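Local coordinates for protein acetyltransferase, GNAT family (Bacillus anthracis str. Sterne, PDB 3FBU) that binds coenzyme A and probably transfers an acetyl group from acetyl-CoA to an acceptor substrate, at residues 31-36 with 125-130; 73-78 with 82-87; 120-125 with 133-138. All blocks are in the same frame, centred on the assembly; numbering follows the deposited sequence.

Contact 1 of 3, residues 31-36 with 125-130. With COA (coenzyme A), chain C.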
loop_
_atom_site.group_PDB
_atom_site.type_symbol
_atom_site.label_atom_id
_atom_site.label_comp_id
_atom_site.label_asym_id
_atom_site.label_seq_id
_atom_site.Cartn_x
_atom_site.Cartn_y
_atom_site.Cartn_z
ATOM N N MET A 31 -10.650 1.456 9.403
ATOM C CA MET A 31 -11.633 0.483 9.881
ATOM C C MET A 31 -12.406 -0.230 8.749
ATOM O O MET A 31 -13.351 -0.953 9.015
ATOM C CB MET A 31 -12.588 1.166 10.877
ATOM C CG MET A 31 -11.861 1.863 12.038
ATOM S SD MET A 31 -11.036 0.721 13.206
ATOM C CE MET A 31 -12.355 0.361 14.341
ATOM N N LYS A 32 -11.949 -0.064 7.513
ATOM C CA LYS A 32 -12.519 -0.731 6.321
ATOM C C LYS A 32 -12.748 -2.237 6.512
ATOM O O LYS A 32 -13.820 -2.749 6.174
ATOM C CB LYS A 32 -11.584 -0.474 5.127
ATOM C CG LYS A 32 -11.685 -1.447 3.949
ATOM C CD LYS A 32 -12.611 -0.957 2.875
ATOM C CE LYS A 32 -12.570 -1.879 1.649
ATOM N NZ LYS A 32 -13.700 -1.559 0.737
ATOM N N TYR A 33 -11.762 -2.944 7.056
ATOM C CA TYR A 33 -11.872 -4.394 7.237
ATOM C C TYR A 33 -12.248 -4.813 8.616
ATOM O O TYR A 33 -12.248 -5.959 8.924
ATOM C CB TYR A 33 -10.593 -5.101 6.831
ATOM C CG TYR A 33 -10.229 -4.913 5.421
ATOM C CD1 TYR A 33 -10.911 -5.568 4.421
ATOM C CD2 TYR A 33 -9.214 -4.071 5.063
ATOM C CE1 TYR A 33 -10.576 -5.391 3.123
ATOM C CE2 TYR A 33 -8.882 -3.902 3.780
ATOM C CZ TYR A 33 -9.573 -4.549 2.818
ATOM O OH TYR A 33 -9.238 -4.363 1.548
ATOM N N ILE A 34 -12.540 -3.868 9.468
ATOM C CA ILE A 34 -12.906 -4.175 10.810
ATOM C C ILE A 34 -14.422 -4.312 10.779
ATOM O O ILE A 34 -15.093 -3.495 10.219
ATOM C CB ILE A 34 -12.558 -3.054 11.780
ATOM C CG1 ILE A 34 -11.075 -2.687 11.789
ATOM C CG2 ILE A 34 -12.996 -3.376 13.135
ATOM C CD1 ILE A 34 -10.149 -3.736 11.683
ATOM N N PRO A 35 -14.940 -5.393 11.317
ATOM C CA PRO A 35 -16.380 -5.616 11.254
ATOM C C PRO A 35 -17.208 -4.385 11.679
ATOM O O PRO A 35 -18.046 -3.984 10.929
ATOM C CB PRO A 35 -16.583 -6.811 12.181
ATOM C CG PRO A 35 -15.319 -7.513 12.185
ATOM C CD PRO A 35 -14.269 -6.461 12.073
ATOM N N GLU A 36 -16.933 -3.772 12.824
ATOM C CA GLU A 36 -17.720 -2.590 13.261
ATOM C C GLU A 36 -17.746 -1.409 12.260
ATOM O O GLU A 36 -18.728 -0.644 12.185
ATOM C CB GLU A 36 -17.233 -2.091 14.631
ATOM C CG GLU A 36 -18.193 -2.415 15.801
ATOM C CD GLU A 36 -17.513 -2.396 17.174
ATOM O OE1 GLU A 36 -16.400 -2.972 17.283
ATOM O OE2 GLU A 36 -18.102 -1.833 18.143
ATOM N N GLN A 125 -8.732 -10.380 5.138
ATOM C CA GLN A 125 -9.170 -10.400 3.745
ATOM C C GLN A 125 -7.957 -10.392 2.819
ATOM O O GLN A 125 -6.978 -9.694 3.098
ATOM C CB GLN A 125 -10.055 -9.188 3.452
ATOM C CG GLN A 125 -11.512 -9.407 3.806
ATOM C CD GLN A 125 -11.710 -9.677 5.271
ATOM O OE1 GLN A 125 -11.524 -8.787 6.101
ATOM N NE2 GLN A 125 -12.095 -10.919 5.614
ATOM N N PRO A 126 -8.016 -11.139 1.712
ATOM C CA PRO A 126 -6.894 -11.173 0.746
ATOM C C PRO A 126 -6.545 -9.809 0.163
ATOM O O PRO A 126 -5.402 -9.587 -0.197
ATOM C CB PRO A 126 -7.399 -12.130 -0.341
ATOM C CG PRO A 126 -8.361 -13.035 0.404
ATOM C CD PRO A 126 -9.093 -12.070 1.303
ATOM N N GLU A 127 -7.525 -8.917 0.140
ATOM C CA GLU A 127 -7.355 -7.552 -0.332
ATOM C C GLU A 127 -6.525 -6.706 0.652
ATOM O O GLU A 127 -6.028 -5.632 0.284
ATOM C CB GLU A 127 -8.729 -6.907 -0.527
ATOM C CG GLU A 127 -9.609 -7.526 -1.626
ATOM C CD GLU A 127 -10.301 -8.845 -1.229
ATOM O OE1 GLU A 127 -10.379 -9.183 -0.013
ATOM O OE2 GLU A 127 -10.783 -9.547 -2.167
ATOM N N ASN A 128 -6.391 -7.174 1.899
ATOM C CA ASN A 128 -5.743 -6.406 2.947
ATOM C C ASN A 128 -4.255 -6.710 3.003
ATOM O O ASN A 128 -3.758 -7.341 3.945
ATOM C CB ASN A 128 -6.434 -6.653 4.313
ATOM C CG ASN A 128 -6.047 -5.605 5.365
ATOM O OD1 ASN A 128 -5.163 -4.782 5.136
ATOM N ND2 ASN A 128 -6.695 -5.653 6.522
ATOM N N THR A 129 -3.547 -6.227 1.982
ATOM C CA THR A 129 -2.163 -6.608 1.758
ATOM C C THR A 129 -1.244 -6.331 2.942
ATOM O O THR A 129 -0.463 -7.192 3.308
ATOM C CB THR A 129 -1.573 -5.927 0.498
ATOM O OG1 THR A 129 -2.545 -5.932 -0.543
ATOM C CG2 THR A 129 -0.341 -6.676 0.065
ATOM N N PRO A 130 -1.329 -5.139 3.548
ATOM C CA PRO A 130 -0.392 -4.920 4.649
ATOM C C PRO A 130 -0.609 -5.852 5.833
ATOM O O PRO A 130 0.345 -6.180 6.529
ATOM C CB PRO A 130 -0.653 -3.478 5.083
ATOM C CG PRO A 130 -1.690 -2.979 4.289
ATOM C CD PRO A 130 -2.183 -3.963 3.319
HETATM N N1A COA C . 0.735 -3.151 -0.901
HETATM C C2A COA C . 1.726 -4.062 -0.635
HETATM N N3A COA C . 2.417 -4.004 0.546
HETATM C C4A COA C . 2.098 -3.039 1.450
HETATM C C5A COA C . 1.099 -2.113 1.203
HETATM C C6A COA C . 0.389 -2.181 0.007
HETATM N N6A COA C . -0.602 -1.327 -0.259
HETATM N N7A COA C . 1.021 -1.300 2.266
HETATM C C8A COA C . 1.945 -1.671 3.174
HETATM N N9A COA C . 2.627 -2.750 2.673
HETATM C C1B COA C . 3.621 -3.602 3.337
HETATM C C2B COA C . 4.841 -2.829 3.841
HETATM O O2B COA C . 5.801 -2.613 2.814
HETATM C C3B COA C . 5.311 -3.777 4.923
HETATM O O3B COA C . 6.078 -4.832 4.365
HETATM P P3B COA C . 7.691 -4.794 4.223
HETATM O O7A COA C . 8.224 -6.155 3.914
HETATM O O8A COA C . 8.022 -3.798 3.142
HETATM O O9A COA C . 8.223 -4.330 5.562
HETATM C C4B COA C . 4.005 -4.344 5.499
HETATM O O4B COA C . 3.049 -4.225 4.481
HETATM C C5B COA C . 3.511 -3.581 6.722
HETATM O O5B COA C . 4.409 -3.859 7.780
HETATM P P1A COA C . 4.496 -2.894 9.053
HETATM O O1A COA C . 5.245 -1.630 8.667
HETATM O O2A COA C . 5.111 -3.625 10.181
HETATM O O3A COA C . 2.942 -2.627 9.360
HETATM P P2A COA C . 2.278 -1.227 9.812
HETATM O O4A COA C . 2.993 -0.719 11.040
HETATM O O5A COA C . 2.258 -0.279 8.608
HETATM O O6A COA C . 0.778 -1.720 10.158
HETATM C CBP COA C . -1.393 -2.613 9.720
HETATM C CCP COA C . 0.097 -2.696 9.385
HETATM C CDP COA C . -1.479 -2.741 11.252
HETATM C CEP COA C . -2.018 -3.789 8.968
HETATM C CAP COA C . -1.970 -1.258 9.231
HETATM O OAP COA C . -1.956 -1.170 7.814
HETATM C C9P COA C . -3.393 -1.042 9.647
HETATM O O9P COA C . -3.677 -0.637 10.930
HETATM N N8P COA C . -4.389 -1.331 8.804
HETATM C C7P COA C . -5.772 -0.970 9.108
HETATM C C6P COA C . -6.415 -1.881 10.140
HETATM C C5P COA C . -6.468 -3.330 9.658
HETATM O O5P COA C . -6.953 -3.656 8.551
HETATM N N4P COA C . -6.003 -4.217 10.513
HETATM C C3P COA C . -5.863 -5.633 10.151
HETATM C C2P COA C . -7.140 -6.436 10.261
HETATM S S1P COA C . -6.813 -8.204 9.985
HETATM O O HOH W 1 -13.200 -8.568 8.265
#
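Tyr-33 lays its ring against Asn-128, whose CB sits over one face, 4.0 Å from the ring centroid and 21° off the normal, a CH-pi contact displaced toward the rim. The amide of Asn-128 runs past the ring in the reverse sense, its plane only 19° from the ring plane, and ND2 stands 3.3 Å from Tyr-33 CD2. On the opposite face rests Lys-32 CG, from the same loop. At the far end of the ring, Tyr-33 OH lies 3.3 Å from Glu-127 CB, that side chain crossing the tyrosine at about a right angle. Gln-125 completes the first shell with OE1 3.7 Å from Tyr-33 CD1. A water donates to both Tyr-33 O and Gln-125 OE1, bridging the loops, while Gln-125 NE2 is hydrogen-bonded to the main-chain O of Asp-158. CG of Asn-128 is anti to the backbone N (chi1 -165°), which carries the amide toward coenzyme A, where ND2 donates to O5P at 2.9 Å; that oxygen also lies near the plane of the Tyr-33 ring, at its edge. Asn-128 is the N-cap of helix 129-137, and the site is the pantetheine-binding part of the GNAT cofactor pocket.

Contact 2 of 3, residues 73-78 with 82-87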
loop_
_atom_site.group_PDB
_atom_site.type_symbol
_atom_site.label_atom_id
_atom_site.label_comp_id
_atom_site.label_asym_id
_atom_site.label_seq_id
_atom_site.Cartn_x
_atom_site.Cartn_y
_atom_site.Cartn_z
ATOM N N ILE A 73 -2.604 -3.879 19.683
ATOM C CA ILE A 73 -2.552 -5.299 19.362
ATOM C C ILE A 73 -3.786 -5.987 19.937
ATOM O O ILE A 73 -4.162 -5.777 21.115
ATOM C CB ILE A 73 -1.260 -5.949 19.949
ATOM C CG1 ILE A 73 -0.011 -5.514 19.151
ATOM C CG2 ILE A 73 -1.404 -7.478 20.020
ATOM C CD1 ILE A 73 0.114 -6.077 17.727
ATOM N N VAL A 74 -4.400 -6.808 19.090
ATOM C CA VAL A 74 -5.483 -7.693 19.469
ATOM C C VAL A 74 -4.841 -9.030 19.856
ATOM O O VAL A 74 -4.068 -9.584 19.087
ATOM C CB VAL A 74 -6.476 -7.876 18.314
ATOM C CG1 VAL A 74 -7.683 -8.666 18.757
ATOM C CG2 VAL A 74 -6.929 -6.511 17.734
ATOM N N PHE A 75 -5.136 -9.521 21.058
ATOM C CA PHE A 75 -4.570 -10.815 21.505
ATOM C C PHE A 75 -5.480 -11.473 22.549
ATOM O O PHE A 75 -5.621 -10.968 23.647
ATOM C CB PHE A 75 -3.148 -10.616 22.022
ATOM C CG PHE A 75 -2.355 -11.887 22.162
ATOM C CD1 PHE A 75 -2.133 -12.715 21.075
ATOM C CD2 PHE A 75 -1.830 -12.242 23.384
ATOM C CE1 PHE A 75 -1.374 -13.862 21.194
ATOM C CE2 PHE A 75 -1.062 -13.405 23.502
ATOM C CZ PHE A 75 -0.859 -14.209 22.403
ATOM N N HIS A 76 -6.107 -12.594 22.183
ATOM C CA HIS A 76 -7.088 -13.255 23.044
ATOM C C HIS A 76 -7.248 -14.736 22.730
ATOM O O HIS A 76 -6.913 -15.198 21.649
ATOM C CB HIS A 76 -8.467 -12.572 22.954
ATOM C CG HIS A 76 -9.054 -12.510 21.578
ATOM N ND1 HIS A 76 -9.703 -13.571 20.982
ATOM C CD2 HIS A 76 -9.080 -11.500 20.674
ATOM C CE1 HIS A 76 -10.127 -13.209 19.783
ATOM N NE2 HIS A 76 -9.746 -11.962 19.566
ATOM N N LYS A 77 -7.803 -15.463 23.689
ATOM C CA LYS A 77 -8.132 -16.874 23.492
ATOM C C LYS A 77 -8.998 -17.109 22.259
ATOM O O LYS A 77 -9.918 -16.341 21.973
ATOM C CB LYS A 77 -8.835 -17.432 24.746
ATOM C CG LYS A 77 -7.972 -17.358 25.979
ATOM C CD LYS A 77 -8.668 -17.971 27.213
ATOM C CE LYS A 77 -7.785 -17.825 28.453
ATOM N NZ LYS A 77 -6.329 -18.238 28.255
ATOM N N TYR A 78 -8.662 -18.177 21.528
ATOM C CA TYR A 78 -9.323 -18.564 20.294
ATOM C C TYR A 78 -9.883 -19.968 20.395
ATOM O O TYR A 78 -11.038 -20.164 20.117
ATOM C CB TYR A 78 -8.353 -18.461 19.131
ATOM C CG TYR A 78 -8.935 -18.854 17.811
ATOM C CD1 TYR A 78 -9.778 -17.991 17.135
ATOM C CD2 TYR A 78 -8.648 -20.074 17.241
ATOM C CE1 TYR A 78 -10.315 -18.326 15.923
ATOM C CE2 TYR A 78 -9.205 -20.439 16.028
ATOM C CZ TYR A 78 -10.021 -19.550 15.374
ATOM O OH TYR A 78 -10.571 -19.882 14.165
ATOM N N HIS A 82 -5.088 -22.838 24.820
ATOM C CA HIS A 82 -3.800 -23.203 24.231
ATOM C C HIS A 82 -3.545 -22.493 22.895
ATOM O O HIS A 82 -2.435 -22.497 22.405
ATOM C CB HIS A 82 -3.713 -24.696 24.003
ATOM C CG HIS A 82 -4.901 -25.258 23.290
ATOM N ND1 HIS A 82 -5.119 -25.071 21.943
ATOM C CD2 HIS A 82 -5.961 -25.970 23.750
ATOM C CE1 HIS A 82 -6.238 -25.683 21.594
ATOM N NE2 HIS A 82 -6.773 -26.235 22.673
ATOM N N THR A 83 -4.604 -21.950 22.297
ATOM C CA THR A 83 -4.529 -21.340 20.974
ATOM C C THR A 83 -5.179 -19.963 21.048
ATOM O O THR A 83 -6.331 -19.845 21.466
ATOM C CB THR A 83 -5.222 -22.207 19.914
ATOM O OG1 THR A 83 -4.608 -23.508 19.882
ATOM C CG2 THR A 83 -5.082 -21.573 18.508
ATOM N N TYR A 84 -4.422 -18.943 20.646
ATOM C CA TYR A 84 -4.851 -17.546 20.688
ATOM C C TYR A 84 -4.948 -17.010 19.263
ATOM O O TYR A 84 -4.373 -17.574 18.322
ATOM C CB TYR A 84 -3.829 -16.690 21.448
ATOM C CG TYR A 84 -4.093 -16.587 22.917
ATOM C CD1 TYR A 84 -4.073 -15.337 23.563
ATOM C CD2 TYR A 84 -4.377 -17.722 23.659
ATOM C CE1 TYR A 84 -4.345 -15.241 24.910
ATOM C CE2 TYR A 84 -4.631 -17.624 25.022
ATOM C CZ TYR A 84 -4.610 -16.383 25.626
ATOM O OH TYR A 84 -4.867 -16.281 26.992
ATOM N N GLU A 85 -5.662 -15.897 19.137
ATOM C CA GLU A 85 -5.753 -15.140 17.911
ATOM C C GLU A 85 -5.103 -13.766 18.128
ATOM O O GLU A 85 -5.241 -13.141 19.221
ATOM C CB GLU A 85 -7.215 -14.975 17.502
ATOM C CG GLU A 85 -7.427 -14.051 16.323
ATOM C CD GLU A 85 -8.870 -13.929 15.853
ATOM O OE1 GLU A 85 -9.809 -14.425 16.546
ATOM O OE2 GLU A 85 -9.046 -13.322 14.772
ATOM N N ILE A 86 -4.386 -13.307 17.108
ATOM C CA ILE A 86 -3.670 -12.018 17.121
ATOM C C ILE A 86 -4.158 -11.159 15.944
ATOM O O ILE A 86 -4.530 -11.672 14.883
ATOM C CB ILE A 86 -2.110 -12.224 17.084
ATOM C CG1 ILE A 86 -1.308 -10.929 17.418
ATOM C CG2 ILE A 86 -1.675 -12.825 15.729
ATOM C CD1 ILE A 86 0.212 -11.190 17.688
ATOM N N GLY A 87 -4.088 -9.843 16.153
ATOM C CA GLY A 87 -4.441 -8.845 15.183
ATOM C C GLY A 87 -3.852 -7.516 15.593
ATOM O O GLY A 87 -3.142 -7.426 16.606
#
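Phe-75 and Tyr-84 bring their rings together at 45°, centroids 4.8 Å apart, too oblique for a stack or an edge-to-face pair. Tyr-84 CD1 stands 3.5 Å above the centre of the Phe-75 ring, and Ile-86 CB lies at that ring's edge. Over one face of Tyr-84 runs the peptide joining His-76 to Lys-77, with Lys-77 N above the ring centre and His-76 C nearer the rim. Lys-77 lies alongside the tyrosine and, bent at its last torsion, donates from NZ to Tyr-84 OH at 2.7 Å.

The side chains of Val-74, His-76 and Glu-85 project from the side of the sheet opposite Phe-75 and Ile-86. With CG between the backbone N and the carbonyl carbon (chi1 58°), the His-76 ring turns so that ND1 donates in the ring plane to Lys-77 O, at 2.9 Å and 171°; Glu-85 O lies over one face of this ring. The Glu-85 side chain lies beside it, pointing the same way, and the Tyr-78 ring stands nearly perpendicular to the glutamate carboxylate.

The backbones form an antiparallel hairpin, with axes 4.5 Å apart. Val-74/Gly-87 and His-76/Glu-85 are hydrogen-bonded pairs; the straightest of the main-chain bonds between the strands, Glu-85 N to His-76 O, measures 2.9 Å. Phe-75/Ile-86 and Lys-77/Tyr-84 are non-hydrogen-bonded pairs. Tyr-78 N donates to Thr-83 O, also at 2.9 Å, just where the chain turns a corner.

Within the central GNAT sheet this hairpin lies between strand 58-63, bonded to Ile-73 through Phe-59, and strand 119-124, bonded to Tyr-84 through Arg-119. Helix 99-114 packs on the side bearing Phe-75 and Ile-86, where Thr-107 meets both, and Ile-73 as well.

Contact 3 of 3, residues 120-125 with 133-138. With COA (coenzyme A), chain C.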
loop_
_atom_site.group_PDB
_atom_site.type_symbol
_atom_site.label_atom_id
_atom_site.label_comp_id
_atom_site.label_asym_id
_atom_site.label_seq_id
_atom_site.Cartn_x
_atom_site.Cartn_y
_atom_site.Cartn_z
ATOM N N ILE A 120 -0.805 -19.783 17.600
ATOM C CA ILE A 120 -1.408 -18.462 17.464
ATOM C C ILE A 120 -1.847 -18.315 15.992
ATOM O O ILE A 120 -1.105 -18.686 15.066
ATOM C CB ILE A 120 -0.476 -17.320 17.915
ATOM C CG1 ILE A 120 -0.115 -17.454 19.418
ATOM C CG2 ILE A 120 -1.110 -15.958 17.640
ATOM C CD1 ILE A 120 1.090 -16.550 19.859
ATOM N N ILE A 121 -3.066 -17.817 15.795
ATOM C CA ILE A 121 -3.636 -17.690 14.467
ATOM C C ILE A 121 -4.022 -16.241 14.222
ATOM O O ILE A 121 -4.166 -15.441 15.166
ATOM C CB ILE A 121 -4.878 -18.633 14.285
ATOM C CG1 ILE A 121 -6.106 -18.165 15.102
ATOM C CG2 ILE A 121 -4.484 -20.119 14.611
ATOM C CD1 ILE A 121 -7.053 -17.179 14.334
ATOM N N ALA A 122 -4.229 -15.933 12.955
ATOM C CA ALA A 122 -4.701 -14.627 12.515
ATOM C C ALA A 122 -5.469 -14.802 11.198
ATOM O O ALA A 122 -5.226 -15.752 10.427
ATOM C CB ALA A 122 -3.555 -13.612 12.349
ATOM N N THR A 123 -6.394 -13.883 10.940
ATOM C CA THR A 123 -7.146 -13.909 9.700
ATOM C C THR A 123 -7.178 -12.525 9.082
ATOM O O THR A 123 -7.013 -11.507 9.791
ATOM C CB THR A 123 -8.616 -14.350 9.893
ATOM O OG1 THR A 123 -9.286 -13.437 10.753
ATOM C CG2 THR A 123 -8.680 -15.735 10.487
ATOM N N CYS A 124 -7.358 -12.498 7.778
ATOM C CA CYS A 124 -7.641 -11.235 7.104
ATOM C C CYS A 124 -8.196 -11.450 5.708
ATOM O O CYS A 124 -8.152 -12.543 5.162
ATOM C CB CYS A 124 -6.407 -10.355 7.034
ATOM S SG CYS A 124 -5.210 -10.932 5.880
ATOM N N GLN A 125 -8.732 -10.380 5.138
ATOM C CA GLN A 125 -9.170 -10.400 3.745
ATOM C C GLN A 125 -7.957 -10.392 2.819
ATOM O O GLN A 125 -6.978 -9.694 3.098
ATOM C CB GLN A 125 -10.055 -9.188 3.452
ATOM C CG GLN A 125 -11.512 -9.407 3.806
ATOM C CD GLN A 125 -11.710 -9.677 5.271
ATOM O OE1 GLN A 125 -11.524 -8.787 6.101
ATOM N NE2 GLN A 125 -12.095 -10.919 5.614
ATOM N N ARG A 133 0.951 -9.178 5.060
ATOM C CA ARG A 133 2.389 -8.988 5.085
ATOM C C ARG A 133 2.952 -8.979 6.496
ATOM O O ARG A 133 4.000 -9.555 6.733
ATOM C CB ARG A 133 2.814 -7.765 4.275
ATOM C CG ARG A 133 2.854 -8.048 2.774
ATOM C CD ARG A 133 3.968 -9.058 2.422
ATOM N NE ARG A 133 5.288 -8.608 2.864
ATOM C CZ ARG A 133 6.284 -9.376 3.317
ATOM N NH1 ARG A 133 6.140 -10.677 3.488
ATOM N NH2 ARG A 133 7.440 -8.819 3.659
ATOM N N VAL A 134 2.256 -8.376 7.450
ATOM C CA VAL A 134 2.692 -8.495 8.840
ATOM C C VAL A 134 2.737 -9.974 9.256
ATOM O O VAL A 134 3.703 -10.446 9.865
ATOM C CB VAL A 134 1.798 -7.713 9.772
ATOM C CG1 VAL A 134 2.196 -8.004 11.233
ATOM C CG2 VAL A 134 1.871 -6.233 9.462
ATOM N N MET A 135 1.692 -10.718 8.903
ATOM C CA MET A 135 1.618 -12.132 9.285
ATOM C C MET A 135 2.836 -12.898 8.773
ATOM O O MET A 135 3.469 -13.657 9.519
ATOM C CB MET A 135 0.319 -12.774 8.763
ATOM C CG MET A 135 -0.967 -12.172 9.378
ATOM S SD MET A 135 -2.527 -12.747 8.617
ATOM C CE MET A 135 -3.538 -11.473 9.323
ATOM N N GLU A 136 3.185 -12.659 7.521
ATOM C CA GLU A 136 4.319 -13.342 6.913
ATOM C C GLU A 136 5.640 -12.928 7.567
ATOM O O GLU A 136 6.464 -13.778 7.900
ATOM C CB GLU A 136 4.355 -13.028 5.415
ATOM C CG GLU A 136 3.151 -13.652 4.658
ATOM C CD GLU A 136 3.110 -13.372 3.167
ATOM O OE1 GLU A 136 3.771 -12.410 2.683
ATOM O OE2 GLU A 136 2.320 -14.090 2.499
ATOM N N LYS A 137 5.807 -11.636 7.771
ATOM C CA LYS A 137 7.042 -11.077 8.339
ATOM C C LYS A 137 7.354 -11.647 9.715
ATOM O O LYS A 137 8.536 -11.831 10.089
ATOM C CB LYS A 137 6.932 -9.548 8.441
ATOM C CG LYS A 137 6.905 -8.824 7.093
ATOM C CD LYS A 137 6.364 -7.405 7.212
ATOM C CE LYS A 137 7.325 -6.428 7.941
ATOM N NZ LYS A 137 8.742 -6.610 7.570
ATOM N N ILE A 138 6.318 -11.922 10.507
ATOM C CA ILE A 138 6.528 -12.418 11.849
ATOM C C ILE A 138 6.587 -13.953 11.924
ATOM O O ILE A 138 6.718 -14.519 13.007
ATOM C CB ILE A 138 5.464 -11.817 12.858
ATOM C CG1 ILE A 138 4.052 -12.337 12.572
ATOM C CG2 ILE A 138 5.552 -10.280 12.874
ATOM C CD1 ILE A 138 2.978 -11.699 13.428
HETATM N N1A COA C . 0.735 -3.151 -0.901
HETATM C C2A COA C . 1.726 -4.062 -0.635
HETATM N N3A COA C . 2.417 -4.004 0.546
HETATM C C4A COA C . 2.098 -3.039 1.450
HETATM C C5A COA C . 1.099 -2.113 1.203
HETATM C C6A COA C . 0.389 -2.181 0.007
HETATM N N6A COA C . -0.602 -1.327 -0.259
HETATM N N7A COA C . 1.021 -1.300 2.266
HETATM C C8A COA C . 1.945 -1.671 3.174
HETATM N N9A COA C . 2.627 -2.750 2.673
HETATM C C1B COA C . 3.621 -3.602 3.337
HETATM C C2B COA C . 4.841 -2.829 3.841
HETATM O O2B COA C . 5.801 -2.613 2.814
HETATM C C3B COA C . 5.311 -3.777 4.923
HETATM O O3B COA C . 6.078 -4.832 4.365
HETATM P P3B COA C . 7.691 -4.794 4.223
HETATM O O7A COA C . 8.224 -6.155 3.914
HETATM O O8A COA C . 8.022 -3.798 3.142
HETATM O O9A COA C . 8.223 -4.330 5.562
HETATM C C4B COA C . 4.005 -4.344 5.499
HETATM O O4B COA C . 3.049 -4.225 4.481
HETATM C C5B COA C . 3.511 -3.581 6.722
HETATM O O5B COA C . 4.409 -3.859 7.780
HETATM P P1A COA C . 4.496 -2.894 9.053
HETATM O O1A COA C . 5.245 -1.630 8.667
HETATM O O2A COA C . 5.111 -3.625 10.181
HETATM O O3A COA C . 2.942 -2.627 9.360
HETATM P P2A COA C . 2.278 -1.227 9.812
HETATM O O4A COA C . 2.993 -0.719 11.040
HETATM O O5A COA C . 2.258 -0.279 8.608
HETATM O O6A COA C . 0.778 -1.720 10.158
HETATM C CBP COA C . -1.393 -2.613 9.720
HETATM C CCP COA C . 0.097 -2.696 9.385
HETATM C CDP COA C . -1.479 -2.741 11.252
HETATM C CEP COA C . -2.018 -3.789 8.968
HETATM C CAP COA C . -1.970 -1.258 9.231
HETATM O OAP COA C . -1.956 -1.170 7.814
HETATM C C9P COA C . -3.393 -1.042 9.647
HETATM O O9P COA C . -3.677 -0.637 10.930
HETATM N N8P COA C . -4.389 -1.331 8.804
HETATM C C7P COA C . -5.772 -0.970 9.108
HETATM C C6P COA C . -6.415 -1.881 10.140
HETATM C C5P COA C . -6.468 -3.330 9.658
HETATM O O5P COA C . -6.953 -3.656 8.551
HETATM N N4P COA C . -6.003 -4.217 10.513
HETATM C C3P COA C . -5.863 -5.633 10.151
HETATM C C2P COA C . -7.140 -6.436 10.261
HETATM S S1P COA C . -6.813 -8.204 9.985
#
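One side chain of the helix, Met-135, carries the contact between strand 120-124 and helix 133-137, and its methyl CE makes the closest approaches. This is the strand-to-helix packing of the GNAT fold beside its coenzyme A site: the elements run nearly antiparallel, at 154°, with axes 9.9 Å apart. Met-135 is extended beyond CG (chi2 172°, chi3 -165°), a shape that carries CE across to the strand. There the methyl meets Ala-122 CB at 3.7 Å and the side chain of Cys-124, and it also lies 3.5 Å from Thr-123 O. Ala-122 and Cys-124 both direct CB toward the helix, whereas Thr-123 between them directs its own away, in keeping with the alternation of a strand. Trp-88, Met-140 and Tyr-162 also touch Met-135 in this buried layer.

Arg-133 and Lys-137, on the same helix, bind the cofactor's 3'-phosphate. Arg-133 is bent at chi2 and chi3, and its guanidinium is engaged edge-on, in plane, by two anions: NH2 donates to coenzyme A O7A at 2.8 Å, while NH1 forms a salt bridge with Glu-136 OE1. The carboxylate presents its anti lone pair, and the bridge would be expected to hold the guanidinium's rotation. Lys-137 NZ donates to O9A of the same phosphate. At the strand end, the coenzyme A sulfur S1P lies 3.3 Å from Thr-123 O and 3.7 Å from Cys-124 CB.

From the N terminus, the loop 31-36 after helix 18-25 opens contact 1, which closes only at 125-130, 89 residues later. Nested inside that long loop is contact 2, the tight hairpin of strands 68-79 and 83-90, closed at 82-87. Contact 3 then opens on strand 119-124, closes at 133-138, and crosses contact 1: their segments alternate and share Gln-125, and both use helix 129-137. Contacts 2 and 3 meet in the sheet, where the main chains of Tyr-84 and Ile-86 are probably hydrogen-bonded to Ile-121. Contacts 1 and 2 do not touch, their nearest atoms being about 7 Å apart. Contacts 1 and 3 both reach coenzyme A, tying the loop of 31-36, the central sheet and helix 129-137 together.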